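Local coordinates for protein AT-less polyketide synthase (Streptomyces platensis subsp. rosaceus, PDB 4QYR) that probably extends acyl chains by Claisen-type condensation, as a ketosynthase domain of the modular polyketide synthase that makes isomigrastatin, at residues R263-G271 against A283-A291; D71-R82 against Y596-W604. One frame throughout, in Å; residues are numbered along the deposited sequence. Where two conformers were deposited one is given.

Contact 1 of 2, residues R263-G271 against A283-A291; sequences RGSAENHGG and AQAALIQDA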
loop_
_atom_site.group_PDB
_atom_site.type_symbol
_atom_site.label_atom_id
_atom_site.label_comp_id
_atom_site.label_asym_id
_atom_site.label_seq_id
_atom_site.Cartn_x
_atom_site.Cartn_y
_atom_site.Cartn_z
ATOM N N ARG A 263 -15.709 9.498 -11.982
ATOM C CA ARG A 263 -15.440 10.814 -12.571
ATOM C C ARG A 263 -14.305 11.541 -11.865
ATOM O O ARG A 263 -13.501 12.212 -12.500
ATOM C CB ARG A 263 -16.697 11.687 -12.548
ATOM C CG ARG A 263 -17.662 11.443 -13.702
ATOM C CD ARG A 263 -17.038 11.746 -15.063
ATOM N NE ARG A 263 -17.823 11.153 -16.145
ATOM C CZ ARG A 263 -17.362 10.960 -17.375
ATOM N NH1 ARG A 263 -18.133 10.403 -18.308
ATOM N NH2 ARG A 263 -16.112 11.312 -17.668
ATOM N N GLY A 264 -14.249 11.402 -10.549
ATOM C CA GLY A 264 -13.184 11.993 -9.771
ATOM C C GLY A 264 -12.837 11.176 -8.549
ATOM O O GLY A 264 -13.595 10.304 -8.120
ATOM N N SER A 265 -11.698 11.492 -7.953
ATOM C CA SER A 265 -11.119 10.615 -6.956
ATOM C C SER A 265 -9.928 11.294 -6.304
ATOM O O SER A 265 -9.041 11.777 -7.003
ATOM C CB SER A 265 -10.707 9.310 -7.634
ATOM O OG SER A 265 -9.720 8.614 -6.910
ATOM N N ALA A 266 -9.899 11.340 -4.973
ATOM C CA ALA A 266 -8.768 11.966 -4.278
ATOM C C ALA A 266 -8.468 11.281 -2.959
ATOM O O ALA A 266 -9.366 10.693 -2.366
ATOM C CB ALA A 266 -9.043 13.453 -4.043
ATOM N N GLU A 267 -7.214 11.352 -2.506
ATOM C CA GLU A 267 -6.850 10.912 -1.152
ATOM C C GLU A 267 -5.892 11.918 -0.531
ATOM O O GLU A 267 -5.187 12.620 -1.239
ATOM C CB GLU A 267 -6.220 9.513 -1.155
ATOM C CG GLU A 267 -4.728 9.530 -1.398
ATOM C CD GLU A 267 -4.048 8.161 -1.250
ATOM O OE1 GLU A 267 -3.416 7.704 -2.235
ATOM O OE2 GLU A 267 -4.118 7.550 -0.156
ATOM N N ASN A 268 -5.893 12.008 0.791
ATOM C CA ASN A 268 -5.000 12.925 1.502
ATOM C C ASN A 268 -4.894 12.498 2.943
ATOM O O ASN A 268 -5.538 11.548 3.344
ATOM C CB ASN A 268 -5.475 14.380 1.406
ATOM C CG ASN A 268 -6.645 14.714 2.352
ATOM O OD1 ASN A 268 -7.260 13.837 2.968
ATOM N ND2 ASN A 268 -6.973 16.006 2.433
ATOM N N HIS A 269 -4.089 13.181 3.733
ATOM C CA HIS A 269 -4.020 12.791 5.119
ATOM C C HIS A 269 -4.322 13.984 5.983
ATOM O O HIS A 269 -4.084 15.118 5.595
ATOM C CB HIS A 269 -2.660 12.207 5.480
ATOM C CG HIS A 269 -2.583 11.715 6.892
ATOM N ND1 HIS A 269 -2.228 12.528 7.947
ATOM C CD2 HIS A 269 -2.814 10.492 7.426
ATOM C CE1 HIS A 269 -2.243 11.827 9.067
ATOM N NE2 HIS A 269 -2.600 10.590 8.780
ATOM N N GLY A 270 -4.853 13.703 7.165
ATOM C CA GLY A 270 -5.282 14.726 8.095
ATOM C C GLY A 270 -4.208 15.623 8.670
ATOM O O GLY A 270 -4.512 16.752 9.023
ATOM N N GLY A 271 -2.967 15.148 8.766
ATOM C CA GLY A 271 -1.910 15.920 9.414
ATOM C C GLY A 271 -2.180 16.025 10.906
ATOM O O GLY A 271 -2.674 15.087 11.495
ATOM N N ALA A 283 -9.326 19.162 6.563
ATOM C CA ALA A 283 -8.740 18.184 5.647
ATOM C C ALA A 283 -9.805 17.463 4.832
ATOM O O ALA A 283 -9.615 17.212 3.641
ATOM C CB ALA A 283 -7.904 17.170 6.409
ATOM N N GLN A 284 -10.907 17.101 5.486
ATOM C CA GLN A 284 -11.993 16.409 4.810
ATOM C C GLN A 284 -12.572 17.303 3.732
ATOM O O GLN A 284 -12.987 16.835 2.684
ATOM C CB GLN A 284 -13.070 15.987 5.802
ATOM C CG GLN A 284 -12.592 14.969 6.804
ATOM C CD GLN A 284 -13.688 14.512 7.746
ATOM O OE1 GLN A 284 -13.414 13.846 8.747
ATOM N NE2 GLN A 284 -14.936 14.871 7.439
ATOM N N ALA A 285 -12.572 18.602 3.984
ATOM C CA ALA A 285 -13.017 19.542 2.981
ATOM C C ALA A 285 -12.057 19.565 1.807
ATOM O O ALA A 285 -12.470 19.401 0.663
ATOM C CB ALA A 285 -13.148 20.902 3.574
ATOM N N ALA A 286 -10.772 19.753 2.105
ATOM C CA ALA A 286 -9.746 19.922 1.078
ATOM C C ALA A 286 -9.740 18.740 0.134
ATOM O O ALA A 286 -9.536 18.891 -1.065
ATOM C CB ALA A 286 -8.411 20.093 1.708
ATOM N N LEU A 287 -9.987 17.569 0.714
ATOM C CA LEU A 287 -10.104 16.303 0.011
ATOM C C LEU A 287 -11.189 16.326 -1.030
ATOM O O LEU A 287 -10.952 16.049 -2.193
ATOM C CB LEU A 287 -10.407 15.180 1.000
ATOM C CG LEU A 287 -10.721 13.802 0.429
ATOM C CD1 LEU A 287 -9.423 13.098 0.093
ATOM C CD2 LEU A 287 -11.507 12.977 1.400
ATOM N N ILE A 288 -12.401 16.633 -0.587
ATOM C CA ILE A 288 -13.565 16.649 -1.459
ATOM C C ILE A 288 -13.389 17.622 -2.606
ATOM O O ILE A 288 -13.608 17.243 -3.761
ATOM C CB ILE A 288 -14.823 16.991 -0.670
ATOM C CG1 ILE A 288 -15.112 15.842 0.288
ATOM C CG2 ILE A 288 -16.005 17.194 -1.602
ATOM C CD1 ILE A 288 -15.909 16.249 1.455
ATOM N N GLN A 289 -12.964 18.848 -2.301
ATOM C CA GLN A 289 -12.717 19.842 -3.342
ATOM C C GLN A 289 -11.728 19.346 -4.368
ATOM O O GLN A 289 -11.855 19.626 -5.560
ATOM C CB GLN A 289 -12.206 21.131 -2.737
ATOM C CG GLN A 289 -13.075 21.594 -1.620
ATOM C CD GLN A 289 -12.776 22.999 -1.215
ATOM O OE1 GLN A 289 -12.129 23.746 -1.951
ATOM N NE2 GLN A 289 -13.246 23.382 -0.035
ATOM N N ASP A 290 -10.736 18.613 -3.886
ATOM C CA ASP A 290 -9.743 18.008 -4.745
ATOM C C ASP A 290 -10.414 17.003 -5.708
ATOM O O ASP A 290 -10.164 17.020 -6.909
ATOM C CB ASP A 290 -8.673 17.350 -3.877
ATOM C CG ASP A 290 -7.501 16.835 -4.669
ATOM O OD1 ASP A 290 -7.391 17.218 -5.848
ATOM O OD2 ASP A 290 -6.688 16.049 -4.114
ATOM N N ALA A 291 -11.293 16.152 -5.188
ATOM C CA ALA A 291 -11.869 15.093 -6.002
ATOM C C ALA A 291 -12.939 15.652 -6.895
ATOM O O ALA A 291 -13.212 15.119 -7.979
ATOM C CB ALA A 291 -12.441 13.998 -5.142
#
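In the C-terminal half of the thiolase-type ketosynthase fold, helix 283-291 covers one face of strand 263-269, where Ala266 and Asn268 point at it. The helix runs back nearly antiparallel to the strand, at 150°, with the two axes 6.8 Å apart at their closest. Asn268 makes the polar link. Its ND2 donates to Ala283 O at 3.1 Å, with an N-H...O angle of 161°. CG sits between the backbone N and the carbonyl carbon (chi1 78°), which lets the amide reach the helix. Ala283 O lies near the amide plane, but ND2 comes from above the carbonyl plane. That oxygen also accepts the helical bond from Leu287 N, on the opposite face. Asn268 OD1 is taken by Asn429 ND2 of the neighbouring strand, so both ends of the amide are held.

Strand 260-269 is an inner strand of the large mixed sheet. Its other face meets helix 175-189, where Ser265 bonds His181 and Glu267 pairs with Arg182. Arg263 and Gly264 form a classic beta bulge opposite Val433, just before the main run of residues that meet the helix.

The apolar part is small and close. Ala266 CB meets Ala291 CB at 3.6 Å. Leu287 CD1 rests against the strand backbone, 3.4 Å from Ala266 O and also close to Glu267 CA. Its CB and CD1 also touch the Asn268 amide, the two side chains meeting at a slant. Asp290 touches Ala266 CB with OD2, while its OD1 forms a salt bridge with Arg293. At the far end, Gly270 CA rests on Ala283 CB at 4.0 Å.

Contact 2 of 2, residues D71-R82 against Y596-W604; sequences DRFDADFFHLSR and YPFACDRYW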
loop_
_atom_site.group_PDB
_atom_site.type_symbol
_atom_site.label_atom_id
_atom_site.label_comp_id
_atom_site.label_asym_id
_atom_site.label_seq_id
_atom_site.Cartn_x
_atom_site.Cartn_y
_atom_site.Cartn_z
ATOM N N ASP A 71 -15.907 -19.803 7.550
ATOM C CA ASP A 71 -14.973 -20.910 7.622
ATOM C C ASP A 71 -15.037 -21.756 6.357
ATOM O O ASP A 71 -14.357 -22.780 6.258
ATOM C CB ASP A 71 -15.247 -21.786 8.851
ATOM C CG ASP A 71 -16.692 -22.247 8.949
ATOM O OD1 ASP A 71 -17.603 -21.432 8.688
ATOM O OD2 ASP A 71 -16.916 -23.429 9.303
ATOM N N ARG A 72 -15.853 -21.333 5.393
ATOM C CA ARG A 72 -16.075 -22.140 4.197
ATOM C C ARG A 72 -15.229 -21.622 3.045
ATOM O O ARG A 72 -14.966 -20.417 2.955
ATOM C CB ARG A 72 -17.554 -22.152 3.830
ATOM C CG ARG A 72 -18.438 -22.354 5.019
ATOM C CD ARG A 72 -18.430 -23.809 5.438
ATOM N NE ARG A 72 -18.827 -23.981 6.830
ATOM C CZ ARG A 72 -19.465 -25.048 7.295
ATOM N NH1 ARG A 72 -19.777 -25.126 8.586
ATOM N NH2 ARG A 72 -19.799 -26.027 6.465
ATOM N N PHE A 73 -14.795 -22.533 2.175
ATOM C CA PHE A 73 -13.824 -22.214 1.125
ATOM C C PHE A 73 -13.652 -23.387 0.183
ATOM O O PHE A 73 -13.643 -24.537 0.622
ATOM C CB PHE A 73 -12.476 -21.852 1.745
ATOM C CG PHE A 73 -11.398 -21.512 0.746
ATOM C CD1 PHE A 73 -11.599 -20.524 -0.203
ATOM C CD2 PHE A 73 -10.164 -22.161 0.790
ATOM C CE1 PHE A 73 -10.600 -20.187 -1.108
ATOM C CE2 PHE A 73 -9.164 -21.840 -0.116
ATOM C CZ PHE A 73 -9.390 -20.844 -1.074
ATOM N N ASP A 74 -13.515 -23.102 -1.108
ATOM C CA ASP A 74 -13.319 -24.152 -2.100
ATOM C C ASP A 74 -11.830 -24.248 -2.379
ATOM O O ASP A 74 -11.324 -23.591 -3.291
ATOM C CB ASP A 74 -14.089 -23.840 -3.374
ATOM C CG ASP A 74 -14.348 -25.054 -4.216
ATOM O OD1 ASP A 74 -13.738 -26.120 -3.952
ATOM O OD2 ASP A 74 -15.173 -24.934 -5.152
ATOM N N ALA A 75 -11.121 -25.046 -1.578
ATOM C CA ALA A 75 -9.667 -25.079 -1.651
ATOM C C ALA A 75 -9.209 -25.880 -2.856
ATOM O O ALA A 75 -8.137 -25.624 -3.394
ATOM C CB ALA A 75 -9.077 -25.644 -0.384
ATOM N N ASP A 76 -10.017 -26.839 -3.291
ATOM C CA ASP A 76 -9.679 -27.582 -4.503
ATOM C C ASP A 76 -9.767 -26.733 -5.742
ATOM O O ASP A 76 -9.046 -26.960 -6.709
ATOM C CB ASP A 76 -10.584 -28.791 -4.671
ATOM C CG ASP A 76 -10.530 -29.679 -3.492
ATOM O OD1 ASP A 76 -9.798 -30.689 -3.557
ATOM O OD2 ASP A 76 -11.187 -29.336 -2.486
ATOM N N PHE A 77 -10.679 -25.780 -5.725
ATOM C CA PHE A 77 -10.811 -24.877 -6.839
ATOM C C PHE A 77 -9.469 -24.191 -7.115
ATOM O O PHE A 77 -9.076 -24.024 -8.269
ATOM C CB PHE A 77 -11.905 -23.856 -6.553
ATOM C CG PHE A 77 -12.227 -22.970 -7.718
ATOM C CD1 PHE A 77 -13.293 -23.252 -8.539
ATOM C CD2 PHE A 77 -11.459 -21.857 -7.987
ATOM C CE1 PHE A 77 -13.587 -22.440 -9.599
ATOM C CE2 PHE A 77 -11.744 -21.055 -9.046
ATOM C CZ PHE A 77 -12.806 -21.343 -9.853
ATOM N N PHE A 78 -8.754 -23.842 -6.046
ATOM C CA PHE A 78 -7.473 -23.148 -6.150
ATOM C C PHE A 78 -6.300 -24.090 -5.912
ATOM O O PHE A 78 -5.151 -23.653 -5.769
ATOM C CB PHE A 78 -7.440 -21.985 -5.164
ATOM C CG PHE A 78 -8.559 -20.996 -5.375
ATOM C CD1 PHE A 78 -8.415 -19.948 -6.265
ATOM C CD2 PHE A 78 -9.769 -21.138 -4.711
ATOM C CE1 PHE A 78 -9.437 -19.049 -6.468
ATOM C CE2 PHE A 78 -10.802 -20.236 -4.917
ATOM C CZ PHE A 78 -10.629 -19.186 -5.788
ATOM N N HIS A 79 -6.609 -25.379 -5.859
ATOM C CA HIS A 79 -5.605 -26.419 -5.701
ATOM C C HIS A 79 -4.764 -26.201 -4.434
ATOM O O HIS A 79 -3.591 -25.841 -4.508
ATOM C CB HIS A 79 -4.722 -26.485 -6.954
ATOM C CG HIS A 79 -5.501 -26.581 -8.232
ATOM N ND1 HIS A 79 -5.820 -27.786 -8.819
ATOM C CD2 HIS A 79 -6.027 -25.621 -9.028
ATOM C CE1 HIS A 79 -6.515 -27.565 -9.924
ATOM N NE2 HIS A 79 -6.653 -26.260 -10.072
ATOM N N LEU A 80 -5.382 -26.419 -3.276
ATOM C CA LEU A 80 -4.709 -26.270 -1.999
ATOM C C LEU A 80 -4.910 -27.465 -1.054
ATOM O O LEU A 80 -6.025 -27.962 -0.887
ATOM C CB LEU A 80 -5.177 -25.003 -1.298
ATOM C CG LEU A 80 -5.093 -23.654 -2.002
ATOM C CD1 LEU A 80 -5.896 -22.602 -1.225
ATOM C CD2 LEU A 80 -3.654 -23.214 -2.135
ATOM N N SER A 81 -3.804 -27.911 -0.458
ATOM C CA SER A 81 -3.770 -28.769 0.720
ATOM C C SER A 81 -4.880 -28.371 1.665
ATOM O O SER A 81 -5.156 -27.176 1.801
ATOM C CB SER A 81 -2.434 -28.598 1.465
ATOM O OG SER A 81 -1.371 -28.213 0.592
ATOM N N ARG A 82 -5.507 -29.318 2.353
ATOM C CA ARG A 82 -6.379 -28.907 3.452
ATOM C C ARG A 82 -5.554 -28.114 4.470
ATOM O O ARG A 82 -5.983 -27.078 4.973
ATOM C CB ARG A 82 -7.058 -30.096 4.136
ATOM C CG ARG A 82 -7.635 -29.705 5.490
ATOM C CD ARG A 82 -8.617 -30.686 6.071
ATOM N NE ARG A 82 -9.867 -30.752 5.323
ATOM C CZ ARG A 82 -10.883 -29.909 5.476
ATOM N NH1 ARG A 82 -10.805 -28.905 6.341
ATOM N NH2 ARG A 82 -11.978 -30.058 4.746
ATOM N N TYR A 596 -19.671 -18.799 -10.166
ATOM C CA TYR A 596 -19.355 -20.181 -9.807
ATOM C C TYR A 596 -19.876 -20.556 -8.415
ATOM O O TYR A 596 -19.668 -19.810 -7.459
ATOM C CB TYR A 596 -17.836 -20.405 -9.866
ATOM C CG TYR A 596 -17.425 -21.859 -9.766
ATOM C CD1 TYR A 596 -17.468 -22.685 -10.884
ATOM C CD2 TYR A 596 -17.016 -22.411 -8.559
ATOM C CE1 TYR A 596 -17.107 -24.020 -10.806
ATOM C CE2 TYR A 596 -16.667 -23.749 -8.471
ATOM C CZ TYR A 596 -16.708 -24.548 -9.601
ATOM O OH TYR A 596 -16.354 -25.873 -9.540
ATOM N N PRO A 597 -20.522 -21.727 -8.292
ATOM C CA PRO A 597 -21.032 -22.206 -7.002
ATOM C C PRO A 597 -19.949 -22.859 -6.122
ATOM O O PRO A 597 -19.976 -24.074 -5.900
ATOM C CB PRO A 597 -22.078 -23.236 -7.417
ATOM C CG PRO A 597 -21.522 -23.798 -8.657
ATOM C CD PRO A 597 -20.765 -22.704 -9.363
ATOM N N PHE A 598 -19.019 -22.061 -5.617
ATOM C CA PHE A 598 -17.915 -22.598 -4.835
ATOM C C PHE A 598 -18.382 -23.570 -3.763
ATOM O O PHE A 598 -19.358 -23.291 -3.080
ATOM C CB PHE A 598 -17.136 -21.478 -4.167
ATOM C CG PHE A 598 -16.490 -20.525 -5.117
ATOM C CD1 PHE A 598 -15.285 -20.838 -5.729
ATOM C CD2 PHE A 598 -17.052 -19.285 -5.357
ATOM C CE1 PHE A 598 -14.654 -19.932 -6.595
ATOM C CE2 PHE A 598 -16.432 -18.383 -6.215
ATOM C CZ PHE A 598 -15.232 -18.710 -6.837
ATOM N N ALA A 599 -17.689 -24.705 -3.634
ATOM C CA ALA A 599 -17.975 -25.692 -2.588
ATOM C C ALA A 599 -17.886 -25.094 -1.183
ATOM O O ALA A 599 -17.112 -24.170 -0.942
ATOM C CB ALA A 599 -17.037 -26.863 -2.705
ATOM N N CYS A 600 -18.688 -25.629 -0.267
ATOM C CA CYS A 600 -18.771 -25.127 1.103
ATOM C C CYS A 600 -18.004 -26.023 2.069
ATOM O O CYS A 600 -18.558 -26.477 3.076
ATOM C CB CYS A 600 -20.238 -25.019 1.559
ATOM S SG CYS A 600 -21.233 -23.727 0.748
ATOM N N ASP A 601 -16.736 -26.280 1.759
ATOM C CA ASP A 601 -15.904 -27.113 2.617
ATOM C C ASP A 601 -15.440 -26.293 3.813
ATOM O O ASP A 601 -15.181 -25.104 3.681
ATOM C CB ASP A 601 -14.704 -27.675 1.843
ATOM C CG ASP A 601 -15.117 -28.570 0.665
ATOM O OD1 ASP A 601 -16.030 -29.432 0.814
ATOM O OD2 ASP A 601 -14.505 -28.418 -0.415
ATOM N N ARG A 602 -15.343 -26.921 4.980
ATOM C CA ARG A 602 -14.928 -26.213 6.194
ATOM C C ARG A 602 -13.411 -26.240 6.429
ATOM O O ARG A 602 -12.804 -27.304 6.556
ATOM C CB ARG A 602 -15.639 -26.798 7.413
ATOM C CG ARG A 602 -15.175 -26.180 8.711
ATOM C CD ARG A 602 -15.392 -27.109 9.891
ATOM N NE ARG A 602 -14.725 -26.685 11.129
ATOM C CZ ARG A 602 -15.007 -25.575 11.807
ATOM N NH1 ARG A 602 -15.934 -24.727 11.366
ATOM N NH2 ARG A 602 -14.353 -25.306 12.931
ATOM N N TYR A 603 -12.796 -25.065 6.498
ATOM C CA TYR A 603 -11.372 -24.975 6.830
ATOM C C TYR A 603 -11.175 -24.002 7.977
ATOM O O TYR A 603 -11.255 -22.780 7.798
ATOM C CB TYR A 603 -10.537 -24.551 5.615
ATOM C CG TYR A 603 -10.593 -25.544 4.480
ATOM C CD1 TYR A 603 -9.677 -26.586 4.401
ATOM C CD2 TYR A 603 -11.570 -25.452 3.498
ATOM C CE1 TYR A 603 -9.724 -27.503 3.370
ATOM C CE2 TYR A 603 -11.630 -26.372 2.463
ATOM C CZ TYR A 603 -10.706 -27.398 2.402
ATOM O OH TYR A 603 -10.760 -28.324 1.374
ATOM N N TRP A 604 -10.938 -24.552 9.163
ATOM C CA TRP A 604 -10.729 -23.730 10.341
ATOM C C TRP A 604 -9.406 -24.089 11.022
ATOM O O TRP A 604 -8.549 -24.765 10.441
ATOM C CB TRP A 604 -11.908 -23.881 11.309
ATOM C CG TRP A 604 -12.097 -22.710 12.238
ATOM C CD1 TRP A 604 -12.022 -22.721 13.604
ATOM C CD2 TRP A 604 -12.363 -21.353 11.864
ATOM N NE1 TRP A 604 -12.235 -21.456 14.102
ATOM C CE2 TRP A 604 -12.444 -20.598 13.054
ATOM C CE3 TRP A 604 -12.524 -20.695 10.632
ATOM C CZ2 TRP A 604 -12.689 -19.226 13.050
ATOM C CZ3 TRP A 604 -12.776 -19.334 10.630
ATOM C CH2 TRP A 604 -12.856 -18.614 11.830
#
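The short, weakly bonded strands 72-73 and 601-602 pair antiparallel, with Arg72 and Arg602 as the non-hydrogen-bonded pair; beside them Tyr603 N gives Asp71 O a nearly straight bond (2.8 Å, 171°). The second segment carries the sequence YPFACDRYW. It matches the YPFxxxRYW motif at the end of the linker that, in related synthases, wraps back onto the ketosynthase.

Tyr603 is gripped on one ring face by Arg82. The guanidinium lies flat on the ring, centres 4.0 Å apart and planes at 16°. The arginine chain bends at chi3 to fold over the ring. Its NH1 also gives an almost straight bond, in the guanidinium plane, to Arg602 O at 2.6 Å, and has Glu86 as a second partner. Ala75 CB touches the phenol end of Tyr603.

Asp71 OD2 forms a salt bridge with Arg602 NH1 at 2.6 Å, although the hydrogen bond in it is bent and weak. Arg72 NE joins the same carboxylate through weak bonds.

Farther along, Asp74 OD2 takes Ala599 N at 2.9 Å, from above the carboxylate plane. Beside it is an aromatic cluster. The edge of Phe598 meets the face of Phe77, centroids 5.0 Å apart and planes at 68°. Tyr596 lies obliquely to Phe77, which also packs edge-to-face on Trp100.

Asp601 OD2 lies 4.0 Å from Asp76 OD2, with Asp74 OD1 slightly farther, so some mutual repulsion is likely. Ion pairs, backbone bonds and a guanidinium-ring stack thus share the work of fastening the end of the linker segment to the ketosynthase, with aromatic packing at its start.

In the fold
Contact 1 is a largely buried contact, and contact 2 is a partly buried one. Their centres lie about 40 Å apart, on opposite sides of the chain's centre, and they share no helix or strand. Contact 1 joins neighbours in sequence: a sheet strand and the helix that follows it. Its strand also borders the second subunit, where Arg191 of that subunit donates to the backbone O of Glu267. Contact 2 spans more than 500 residues and lays the end of the modelled chain on the ketosynthase; the second subunit does not touch it. The chemistry follows place. Small apolar residues and one amide suit the interior contact; charged pairs, backbone bonds and aromatic rings suit the outer one.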